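Local coordinates for protein alcohol dehydrogenase (Thermus thermophilus, PDB 2EIH) that binds zinc and probably acts as an NAD-dependent alcohol dehydrogenase of the zinc-containing medium-chain type, oxidising or reducing its substrates with a nicotinamide cofactor, at residues K161-R165 with D237-D241. Sequence-based numbering, arbitrary orientation.
Sequences KLGVR and DKVVD
Lys238 NZ is gripped by three oxygens: the carbonyl O of Leu162 at 3.0 Å, Gly163 O through a weak bond, and the carboxylate of Asp168, its salt-bridge partner. The site illustrates how a lysine can tie the turn that follows a helix, here 148-161, to the parallel sheet of a Rossmann-type domain, at the start of central strand 236-241. Gly163, with positive phi, turns the chain out of the helix, and the ammonium meets the Leu162 carbonyl nearly head-on (161° at the oxygen). Bends at chi2 (59°) and chi4 (-82°) steer the lysine chain along the turn and bring NZ to both carbonyls. Its aliphatic part is covered too: Lys238 CG packs 3.6 Å from Leu162 CB, while the Val164 side chain, touching with CG2, slides past it in the opposite direction. A methionine in place of Lys238 would probably keep some of this apolar cover but leave the two carbonyls and Asp168 without their shared cation. Leu162 CD2 rests against the backbone of Val239, the next residue along the strand, and Arg260 and Ala262 of strand 259-263 also touch this leucine. Its other methyl, Leu162 CD1, presses tightly on Val240 CG2 at 3.5 Å, the two side chains crossing at about a right angle.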
loop_
_atom_site.group_PDB
_atom_site.type_symbol
_atom_site.label_atom_id
_atom_site.label_comp_id
_atom_site.label_asym_id
_atom_site.label_seq_id
_atom_site.Cartn_x
_atom_site.Cartn_y
_atom_site.Cartn_z
ATOM N N LYS A 161 3.242 9.750 -5.034
ATOM C CA LYS A 161 4.346 9.220 -5.835
ATOM C C LYS A 161 5.595 8.841 -5.044
ATOM O O LYS A 161 6.031 7.696 -5.085
ATOM C CB LYS A 161 4.739 10.236 -6.910
ATOM C CG LYS A 161 4.297 9.882 -8.312
ATOM C CD LYS A 161 2.810 9.639 -8.453
ATOM C CE LYS A 161 2.520 9.373 -9.916
ATOM N NZ LYS A 161 1.154 8.900 -10.217
ATOM N N LEU A 162 6.176 9.797 -4.332
ATOM C CA LEU A 162 7.391 9.534 -3.573
ATOM C C LEU A 162 7.161 8.878 -2.214
ATOM O O LEU A 162 8.091 8.310 -1.632
ATOM C CB LEU A 162 8.166 10.837 -3.369
ATOM C CG LEU A 162 8.650 11.547 -4.632
ATOM C CD1 LEU A 162 8.938 12.999 -4.303
ATOM C CD2 LEU A 162 9.878 10.849 -5.200
ATOM N N GLY A 163 5.935 8.957 -1.703
ATOM C CA GLY A 163 5.650 8.376 -0.402
ATOM C C GLY A 163 6.616 8.888 0.662
ATOM O O GLY A 163 7.069 8.127 1.523
ATOM N N VAL A 164 6.935 10.180 0.614
ATOM C CA VAL A 164 7.849 10.758 1.590
ATOM C C VAL A 164 7.388 10.467 3.015
ATOM O O VAL A 164 6.199 10.542 3.321
ATOM C CB VAL A 164 8.009 12.284 1.367
ATOM C CG1 VAL A 164 8.709 12.923 2.549
ATOM C CG2 VAL A 164 8.812 12.533 0.090
ATOM N N ARG A 165 8.340 10.101 3.872
ATOM C CA ARG A 165 8.058 9.778 5.270
ATOM C C ARG A 165 9.187 10.311 6.152
ATOM O O ARG A 165 10.277 10.591 5.670
ATOM C CB ARG A 165 7.919 8.259 5.433
ATOM C CG ARG A 165 9.216 7.483 5.187
ATOM C CD ARG A 165 8.975 6.047 4.704
ATOM N NE ARG A 165 8.219 5.228 5.656
ATOM C CZ ARG A 165 6.918 4.965 5.554
ATOM N NH1 ARG A 165 6.214 5.457 4.540
ATOM N NH2 ARG A 165 6.319 4.201 6.457
ATOM N N ASP A 237 17.036 10.123 -0.912
ATOM C CA ASP A 237 16.107 9.006 -1.018
ATOM C C ASP A 237 14.978 9.313 -1.987
ATOM O O ASP A 237 14.614 8.474 -2.808
ATOM C CB ASP A 237 15.506 8.695 0.347
ATOM C CG ASP A 237 16.537 8.292 1.349
ATOM O OD1 ASP A 237 17.099 7.186 1.213
ATOM O OD2 ASP A 237 16.803 9.084 2.274
ATOM N N LYS A 238 14.426 10.518 -1.868
ATOM C CA LYS A 238 13.328 10.975 -2.716
ATOM C C LYS A 238 13.707 12.269 -3.404
ATOM O O LYS A 238 14.313 13.139 -2.786
ATOM C CB LYS A 238 12.059 11.212 -1.890
ATOM C CG LYS A 238 11.202 9.980 -1.661
ATOM C CD LYS A 238 11.954 8.886 -0.941
ATOM C CE LYS A 238 11.092 7.645 -0.768
ATOM N NZ LYS A 238 10.169 7.703 0.394
ATOM N N VAL A 239 13.337 12.405 -4.675
ATOM C CA VAL A 239 13.656 13.614 -5.429
ATOM C C VAL A 239 12.467 14.228 -6.169
ATOM O O VAL A 239 11.745 13.543 -6.885
ATOM C CB VAL A 239 14.762 13.340 -6.458
ATOM C CG1 VAL A 239 15.092 14.617 -7.219
ATOM C CG2 VAL A 239 15.992 12.799 -5.752
ATOM N N VAL A 240 12.268 15.529 -5.986
ATOM C CA VAL A 240 11.194 16.238 -6.668
ATOM C C VAL A 240 11.826 17.106 -7.743
ATOM O O VAL A 240 12.550 18.047 -7.437
ATOM C CB VAL A 240 10.417 17.147 -5.718
ATOM C CG1 VAL A 240 9.298 17.833 -6.475
ATOM C CG2 VAL A 240 9.878 16.344 -4.552
ATOM N N ASP A 241 11.546 16.787 -8.999
ATOM C CA ASP A 241 12.110 17.527 -10.114
ATOM C C ASP A 241 11.027 18.045 -11.062
ATOM O O ASP A 241 10.119 17.306 -11.431
ATOM C CB ASP A 241 13.069 16.620 -10.883
ATOM C CG ASP A 241 13.913 17.382 -11.868
ATOM O OD1 ASP A 241 14.661 16.754 -12.640
ATOM O OD2 ASP A 241 13.832 18.620 -11.867
#